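Local coordinates for protein esterase (Alcaligenes sp., PDB 1QLW) that probably hydrolyses carboxylic esters, as a bacterial esterase of the alpha/beta-hydrolase fold, at residues A[204-209]-A[296-301]; A[229-234]-A[250-255]. One frame throughout, in Å; residues are numbered along the deposited sequence.

Contact 1 (A[204-209]-A[296-301]). With SO4 (sulfate ion), chain D.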
ATOM      1  N   SER A 204      10.143 -14.612  -3.037  1.00 11.82           N
ATOM      2  CA  SER A 204       9.259 -14.151  -4.100  1.00 12.61           C
ATOM      3  C   SER A 204       8.169 -15.149  -4.424  1.00 11.72           C
ATOM      4  O   SER A 204       8.115 -16.265  -3.898  1.00 12.01           O
ATOM      5  CB  SER A 204      10.066 -13.801  -5.339  1.00 17.18           C
ATOM      6  OG  SER A 204      10.677 -14.975  -5.831  1.00 19.86           O
ATOM      7  N   HIS A 205       7.271 -14.757  -5.331  1.00 12.74           N
ATOM      8  CA  HIS A 205       6.066 -15.514  -5.630  1.00 12.67           C
ATOM      9  C   HIS A 205       5.635 -15.310  -7.066  1.00 12.45           C
ATOM     10  O   HIS A 205       5.428 -14.173  -7.483  1.00 13.00           O
ATOM     11  CB  HIS A 205       4.927 -15.029  -4.698  1.00 13.72           C
ATOM     12  CG  HIS A 205       3.648 -15.798  -4.781  1.00 12.92           C
ATOM     13  ND1 HIS A 205       2.427 -15.162  -4.641  1.00 14.94           N
ATOM     14  CD2 HIS A 205       3.421 -17.118  -4.965  1.00 13.07           C
ATOM     15  CE1 HIS A 205       1.517 -16.132  -4.751  1.00 15.35           C
ATOM     16  NE2 HIS A 205       2.068 -17.321  -4.932  1.00 14.55           N
ATOM     17  N   SER A 206       5.445 -16.381  -7.836  1.00 14.71           N
ATOM     18  CA  SER A 206       4.739 -16.294  -9.113  1.00 16.06           C
ATOM     19  C   SER A 206       5.321 -15.310 -10.102  1.00 14.24           C
ATOM     20  O   SER A 206       6.460 -15.562 -10.503  1.00 14.18           O
ATOM     21  CB  SER A 206       3.259 -16.048  -8.798  1.00 19.86           C
ATOM     22  OG  SER A 206       2.466 -16.543  -9.869  1.00 24.73           O
ATOM     23  N   GLN A 207       4.653 -14.234 -10.512  1.00 12.93           N
ATOM     24  CA  GLN A 207       5.260 -13.245 -11.415  1.00 12.34           C
ATOM     25  C   GLN A 207       6.618 -12.758 -10.936  1.00 12.22           C
ATOM     26  O   GLN A 207       7.503 -12.488 -11.753  1.00 12.98           O
ATOM     27  CB  GLN A 207       4.300 -12.047 -11.462  1.00 12.71           C
ATOM     28  CG  GLN A 207       4.808 -10.812 -12.197  1.00 13.09           C
ATOM     29  CD  GLN A 207       3.814  -9.707 -11.910  1.00 11.87           C
ATOM     30  OE1 GLN A 207       3.881  -9.072 -10.846  1.00 12.70           O
ATOM     31  NE2 GLN A 207       2.849  -9.499 -12.781  1.00 12.38           N
ATOM     32  N   SER A 208       6.793 -12.569  -9.631  1.00 12.10           N
ATOM     33  CA  SER A 208       8.078 -12.100  -9.115  1.00 11.99           C
ATOM     34  C   SER A 208       9.015 -13.254  -8.810  1.00 12.21           C
ATOM     35  O   SER A 208      10.141 -13.005  -8.356  1.00 12.62           O
ATOM     36  CB  SER A 208       7.934 -11.233  -7.871  1.00 11.81           C
ATOM     37  OG  SER A 208       7.435 -12.035  -6.810  1.00 12.51           O
ATOM     38  N   GLY A 209       8.605 -14.487  -9.084  1.00 12.61           N
ATOM     39  CA  GLY A 209       9.448 -15.642  -8.829  1.00 13.26           C
ATOM     40  C   GLY A 209      10.848 -15.485  -9.379  1.00 12.60           C
ATOM     41  O   GLY A 209      11.828 -15.803  -8.698  1.00 14.58           O
ATOM     42  N   ASN A 296      -2.305 -27.787  -1.092  1.00 15.17           N
ATOM     43  CA  ASN A 296      -1.938 -26.377  -1.150  1.00 14.14           C
ATOM     44  C   ASN A 296      -2.210 -25.784  -2.524  1.00 14.29           C
ATOM     45  O   ASN A 296      -1.948 -26.380  -3.553  1.00 15.53           O
ATOM     46  CB  ASN A 296      -0.487 -26.142  -0.743  1.00 14.93           C
ATOM     47  CG  ASN A 296      -0.325 -26.197   0.759  1.00 14.77           C
ATOM     48  OD1 ASN A 296       0.106 -27.213   1.310  1.00 16.44           O
ATOM     49  ND2 ASN A 296      -0.696 -25.087   1.408  1.00 14.73           N
ATOM     50  N   SER A 297      -2.720 -24.548  -2.452  1.00 13.72           N
ATOM     51  CA  SER A 297      -3.004 -23.774  -3.644  1.00 13.46           C
ATOM     52  C   SER A 297      -1.777 -22.957  -4.028  1.00 12.95           C
ATOM     53  O   SER A 297      -0.742 -22.949  -3.349  1.00 14.46           O
ATOM     54  CB  SER A 297      -4.176 -22.832  -3.388  1.00 13.57           C
ATOM     55  OG  SER A 297      -3.808 -21.721  -2.574  1.00 13.49           O
ATOM     56  N   HIS A 298      -1.932 -22.165  -5.095  1.00 12.93           N
ATOM     57  CA  HIS A 298      -0.868 -21.220  -5.436  1.00 13.18           C
ATOM     58  C   HIS A 298      -0.673 -20.152  -4.361  1.00 13.81           C
ATOM     59  O   HIS A 298       0.416 -19.607  -4.213  1.00 15.12           O
ATOM     60  CB  HIS A 298      -1.249 -20.542  -6.751  1.00 14.06           C
ATOM     61  CG  HIS A 298      -0.256 -19.568  -7.265  1.00 14.85           C
ATOM     62  ND1 HIS A 298       1.048 -19.913  -7.572  1.00 15.79           N
ATOM     63  CD2 HIS A 298      -0.362 -18.249  -7.548  1.00 18.20           C
ATOM     64  CE1 HIS A 298       1.683 -18.832  -8.001  1.00 17.55           C
ATOM     65  NE2 HIS A 298       0.831 -17.812  -8.040  1.00 19.32           N
ATOM     66  N   MET A 299      -1.739 -19.843  -3.630  1.00 12.83           N
ATOM     67  CA  MET A 299      -1.716 -18.856  -2.565  1.00 12.97           C
ATOM     68  C   MET A 299      -1.380 -19.520  -1.236  1.00 12.75           C
ATOM     69  O   MET A 299      -2.030 -19.284  -0.207  1.00 13.77           O
ATOM     70  CB  MET A 299      -3.054 -18.121  -2.505  1.00 13.38           C
ATOM     71  CG  MET A 299      -3.409 -17.367  -3.766  1.00 15.02           C
ATOM     72  SD  MET A 299      -2.267 -16.085  -4.251  1.00 13.83           S
ATOM     73  CE  MET A 299      -2.339 -14.985  -2.845  1.00 15.23           C
ATOM     74  N   MET A 300      -0.302 -20.309  -1.223  1.00 12.98           N
ATOM     75  CA  MET A 300      -0.033 -21.173  -0.066  1.00 13.28           C
ATOM     76  C   MET A 300       0.298 -20.388   1.199  1.00 13.01           C
ATOM     77  O   MET A 300       0.120 -20.904   2.304  1.00 13.88           O
ATOM     78  CB  MET A 300       1.040 -22.197  -0.393  1.00 14.12           C
ATOM     79  CG  MET A 300       2.405 -21.572  -0.627  1.00 14.43           C
ATOM     80  SD  MET A 300       3.657 -22.833  -1.015  1.00 15.42           S
ATOM     81  CE  MET A 300       3.083 -23.319  -2.653  1.00 18.23           C
ATOM     82  N   MET A 301       0.779 -19.152   1.067  1.00 12.07           N
ATOM     83  CA  MET A 301       1.016 -18.285   2.212  1.00 12.43           C
ATOM     84  C   MET A 301      -0.279 -17.844   2.885  1.00 12.20           C
ATOM     85  O   MET A 301      -0.255 -17.349   4.014  1.00 12.97           O
ATOM     86  CB  MET A 301       1.866 -17.072   1.846  1.00 12.34           C
ATOM     87  CG  MET A 301       1.218 -16.014   0.970  1.00 12.88           C
ATOM     88  SD  MET A 301       0.758 -16.523  -0.706  1.00 13.51           S
ATOM     89  CE  MET A 301       2.419 -16.750  -1.398  1.00 18.14           C
TER
HETATM   90  S   SO4 D 576       3.021 -15.401 -13.614  1.00 24.25           S
HETATM   91  O1  SO4 D 576       2.193 -15.991 -14.737  1.00 23.73           O
HETATM   92  O2  SO4 D 576       3.118 -16.472 -12.548  1.00 25.63           O
HETATM   93  O3  SO4 D 576       2.298 -14.198 -13.101  1.00 24.13           O
HETATM   94  O4  SO4 D 576       4.398 -15.109 -14.086  1.00 24.33           O
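This is a buried serine-histidine contact at the C-terminal end of strand 200-205, where the turn after the strand meets the loop between strand 283-287 and helix 306-319. Ser206 OG lies 2.8 Å from His298 NE2, approaching the imidazole at its edge. The serine is set with OG anti to its backbone N, and the same oxygen donates to a bound sulfate, probably from the crystallisation liquor, at 2.8 Å from OG to O2. Arg265 also binds this ion. On the far side of the imidazole, His298 ND1 is hydrogen-bonded to Glu230 OE1, so the geometry is that of a Ser-His-Glu catalytic triad, with Ser206 as the likely nucleophile. The turn carrying it fits the nucleophile elbow of alpha/beta hydrolases: a strand, a sharp turn with positive phi at the serine (57°), then helix 211-218. Ser204 and Ser208 stand where the common Gly-X-Ser-X-Gly pattern has glycines.

His205, the residue just before the serine, does much of the packing. Its ring forms an offset stack with His298, centroids 4.3 Å apart and planes inclined by 26°, and NE2 sits over the rim of the His298 imidazole. It does not bond to the ring beneath it; His205 NE2 donates instead to His298 O at 2.9 Å, meeting the oxygen from above the carbonyl plane with an N-H...O angle of 149°. Met301 CE makes a CH-pi contact over one face of the His205 ring, nearly along its normal and 3.5 Å from the centroid, while Ser206 CB lies over the opposite face. The ring lies between the two, with Met299 SD at its edge, 3.8 Å from His205 CE1.

Contact 2 (A[229-234]-A[250-255]); sequences VEPGEC and VVFGDH
Glu230 CB leaves the backbone across the line to strand 248-252, and it is the atoms beyond it that close on the strand. Glu230 CG is anti to the carbonyl carbon, beside the backbone N (chi1 -64°), and touches both Val251 O, 3.5 Å away, and Phe252 CD2 at 3.7 Å. Beyond CG the chain is extended, bringing the carboxylate past Phe252 to the next peptide. There Glu230 OE2 receives the backbone N-H of Gly253 on its anti lone pair, a short and fairly straight bond of 2.7 Å with an N-H...O angle of 160°. A side chain at Gly253 would crowd this oxygen. OE1, the oxygen toward His298, also pairs with Arg146 in a salt bridge, and the nearby positive charge would probably keep the acid ionised.

The backbone explains the placement. Val229 and Val251 form a parallel bridge, their side chains on the same face of the sheet and both against Met300; one residue on, Glu230 N donates to Val251 O at 2.8 Å, almost along the C=O axis. In most alpha/beta hydrolases the triad acid follows the strand corresponding to 248-252; here Glu230, the likely acid, follows the neighbouring strand 223-229, as in pancreatic lipase. An alanine in place of Glu230 removes the carboxylate, and would probably leave the Gly253 N-H poorly satisfied and the His298 ring less firmly oriented.

Behind the acid the contact is apolar. Glu230 CA lies over the Phe252 ring face, 4.2 Å from its centroid, and Pro231 CD reaches Val250 CG1 at 3.8 Å. Cys234, whose sulfur approaches Val250 CG2, is disulfide-bonded to Cys269 on helix 263-278, the helix that also packs on Phe252.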
ATOM      1  N   VAL A 229       8.395 -19.064  -4.345  1.00 14.84           N
ATOM      2  CA  VAL A 229       7.154 -19.818  -4.220  1.00 14.19           C
ATOM      3  C   VAL A 229       6.436 -19.858  -5.563  1.00 13.17           C
ATOM      4  O   VAL A 229       6.034 -18.791  -6.067  1.00 13.82           O
ATOM      5  CB  VAL A 229       6.260 -19.198  -3.137  1.00 15.85           C
ATOM      6  CG1 VAL A 229       4.969 -19.988  -3.050  1.00 18.20           C
ATOM      7  CG2 VAL A 229       6.999 -19.174  -1.811  1.00 18.82           C
ATOM      8  N   GLU A 230       6.337 -21.042  -6.151  1.00 12.75           N
ATOM      9  CA  GLU A 230       5.652 -21.236  -7.421  1.00 13.51           C
ATOM     10  C   GLU A 230       5.965 -20.154  -8.440  1.00 13.18           C
ATOM     11  O   GLU A 230       5.076 -19.431  -8.910  1.00 13.96           O
ATOM     12  CB  GLU A 230       4.152 -21.411  -7.250  1.00 14.63           C
ATOM     13  CG  GLU A 230       3.838 -22.682  -6.473  1.00 14.97           C
ATOM     14  CD  GLU A 230       2.435 -23.183  -6.605  1.00 13.89           C
ATOM     15  OE1 GLU A 230       1.570 -22.509  -7.215  1.00 14.58           O
ATOM     16  OE2 GLU A 230       2.179 -24.301  -6.073  1.00 14.45           O
ATOM     17  N   PRO A 231       7.225 -20.016  -8.797  1.00 13.95           N
ATOM     18  CA  PRO A 231       7.615 -19.024  -9.783  1.00 14.17           C
ATOM     19  C   PRO A 231       6.985 -19.268 -11.139  1.00 14.92           C
ATOM     20  O   PRO A 231       6.854 -20.409 -11.604  1.00 16.40           O
ATOM     21  CB  PRO A 231       9.143 -19.137  -9.847  1.00 15.58           C
ATOM     22  CG  PRO A 231       9.413 -20.547  -9.415  1.00 16.63           C
ATOM     23  CD  PRO A 231       8.381 -20.830  -8.369  1.00 15.42           C
ATOM     24  N   GLY A 232       6.667 -18.161 -11.822  1.00 14.60           N
ATOM     25  CA  GLY A 232       6.193 -18.233 -13.198  1.00 16.31           C
ATOM     26  C   GLY A 232       7.303 -18.719 -14.114  1.00 16.14           C
ATOM     27  O   GLY A 232       7.032 -19.435 -15.086  1.00 18.91           O
ATOM     28  N   GLU A 233       8.532 -18.333 -13.798  1.00 16.25           N
ATOM     29  CA  GLU A 233       9.706 -18.810 -14.511  1.00 19.39           C
ATOM     30  C   GLU A 233      10.853 -18.991 -13.520  1.00 17.98           C
ATOM     31  O   GLU A 233      11.044 -18.167 -12.638  1.00 18.02           O
ATOM     32  CB  GLU A 233      10.137 -17.799 -15.571  1.00 23.71           C
ATOM     33  CG  GLU A 233       9.227 -17.592 -16.754  1.00 29.56           C
ATOM     34  CD  GLU A 233       8.850 -18.823 -17.546  1.00 34.49           C
ATOM     35  OE1 GLU A 233       9.648 -19.777 -17.640  1.00 37.37           O
ATOM     36  OE2 GLU A 233       7.731 -18.886 -18.108  1.00 36.89           O
ATOM     37  N   CYS A 234      11.612 -20.069 -13.693  1.00 21.18           N
ATOM     38  CA  CYS A 234      12.866 -20.254 -12.970  1.00 20.49           C
ATOM     39  C   CYS A 234      13.957 -19.874 -13.977  1.00 18.98           C
ATOM     40  O   CYS A 234      13.713 -19.830 -15.190  1.00 21.23           O
ATOM     41  CB  CYS A 234      13.024 -21.711 -12.516  1.00 21.45           C
ATOM     42  SG  CYS A 234      12.218 -22.172 -10.994  1.00 22.01           S
ATOM     43  N   VAL A 250      12.966 -23.593  -3.995  1.00 13.87           N
ATOM     44  CA  VAL A 250      11.789 -23.347  -4.832  1.00 14.24           C
ATOM     45  C   VAL A 250      10.686 -24.228  -4.260  1.00 14.14           C
ATOM     46  O   VAL A 250      10.903 -25.421  -4.056  1.00 16.23           O
ATOM     47  CB  VAL A 250      12.064 -23.634  -6.314  1.00 15.26           C
ATOM     48  CG1 VAL A 250      10.790 -23.538  -7.130  1.00 16.97           C
ATOM     49  CG2 VAL A 250      13.156 -22.704  -6.839  1.00 16.84           C
ATOM     50  N   VAL A 251       9.502 -23.669  -4.006  1.00 14.08           N
ATOM     51  CA  VAL A 251       8.427 -24.390  -3.342  1.00 14.30           C
ATOM     52  C   VAL A 251       7.210 -24.494  -4.253  1.00 14.01           C
ATOM     53  O   VAL A 251       6.752 -23.488  -4.803  1.00 15.27           O
ATOM     54  CB  VAL A 251       8.002 -23.681  -2.034  1.00 14.83           C
ATOM     55  CG1 VAL A 251       6.995 -24.545  -1.279  1.00 15.78           C
ATOM     56  CG2 VAL A 251       9.198 -23.368  -1.154  1.00 16.88           C
ATOM     57  N   PHE A 252       6.674 -25.707  -4.392  1.00 14.28           N
ATOM     58  CA  PHE A 252       5.460 -25.952  -5.152  1.00 13.79           C
ATOM     59  C   PHE A 252       4.424 -26.684  -4.305  1.00 13.75           C
ATOM     60  O   PHE A 252       4.759 -27.545  -3.488  1.00 15.75           O
ATOM     61  CB  PHE A 252       5.688 -26.746  -6.449  1.00 15.35           C
ATOM     62  CG  PHE A 252       6.164 -25.879  -7.590  1.00 15.29           C
ATOM     63  CD1 PHE A 252       7.486 -25.526  -7.763  1.00 14.98           C
ATOM     64  CD2 PHE A 252       5.250 -25.440  -8.543  1.00 17.98           C
ATOM     65  CE1 PHE A 252       7.886 -24.729  -8.827  1.00 15.29           C
ATOM     66  CE2 PHE A 252       5.640 -24.630  -9.594  1.00 18.50           C
ATOM     67  CZ  PHE A 252       6.966 -24.276  -9.751  1.00 16.78           C
ATOM     68  N   GLY A 253       3.166 -26.330  -4.534  1.00 14.62           N
ATOM     69  CA  GLY A 253       2.034 -26.924  -3.885  1.00 14.62           C
ATOM     70  C   GLY A 253       1.445 -28.126  -4.587  1.00 14.57           C
ATOM     71  O   GLY A 253       2.152 -28.958  -5.167  1.00 16.33           O
ATOM     72  N   ASP A 254       0.123 -28.234  -4.515  1.00 14.79           N
ATOM     73  CA  ASP A 254      -0.598 -29.391  -5.025  1.00 15.06           C
ATOM     74  C   ASP A 254      -1.522 -29.083  -6.169  1.00 15.01           C
ATOM     75  O   ASP A 254      -1.665 -27.929  -6.602  1.00 15.19           O
ATOM     76  CB  ASP A 254      -1.323 -30.062  -3.854  1.00 16.54           C
ATOM     77  CG  ASP A 254      -1.558 -31.549  -3.974  1.00 17.86           C
ATOM     78  OD1 ASP A 254      -1.238 -32.176  -5.004  1.00 18.29           O
ATOM     79  OD2 ASP A 254      -2.082 -32.104  -2.978  1.00 20.11           O
ATOM     80  N   HIS A 255      -2.126 -30.137  -6.722  1.00 15.39           N
ATOM     81  CA  HIS A 255      -2.995 -30.058  -7.878  1.00 16.24           C
ATOM     82  C   HIS A 255      -2.259 -29.439  -9.064  1.00 16.03           C
ATOM     83  O   HIS A 255      -2.864 -28.829  -9.944  1.00 18.59           O
ATOM     84  CB  HIS A 255      -4.313 -29.333  -7.631  1.00 18.55           C
ATOM     85  CG  HIS A 255      -5.217 -30.050  -6.686  1.00 20.07           C
ATOM     86  ND1 HIS A 255      -6.023 -31.088  -7.102  1.00 22.40           N
ATOM     87  CD2 HIS A 255      -5.464 -29.871  -5.369  1.00 21.22           C
ATOM     88  CE1 HIS A 255      -6.718 -31.533  -6.055  1.00 23.81           C
ATOM     89  NE2 HIS A 255      -6.391 -30.812  -4.995  1.00 23.36           N
TER

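How the contacts relate
The two contacts have centres about 7 Å apart at the C-terminal ends of the parallel strands of one sheet. Strands 200-205, 223-229 and 248-252 lie side by side there, and the turns and loops after them, together with the loop after strand 283-287, bring the polar groups together. Along the chain contact 2 is nested within contact 1: 204-209 comes first, then 229-234 and 250-255, and finally 296-301. A backbone bond from Val229 N to Ser204 O, 2.8 Å, ties the first two strands, and Met300 CE packs against Gly253 N. Contact 1 therefore supplies the probable nucleophile and histidine, contact 2 the acid, assembling the likely active site from three separate loops.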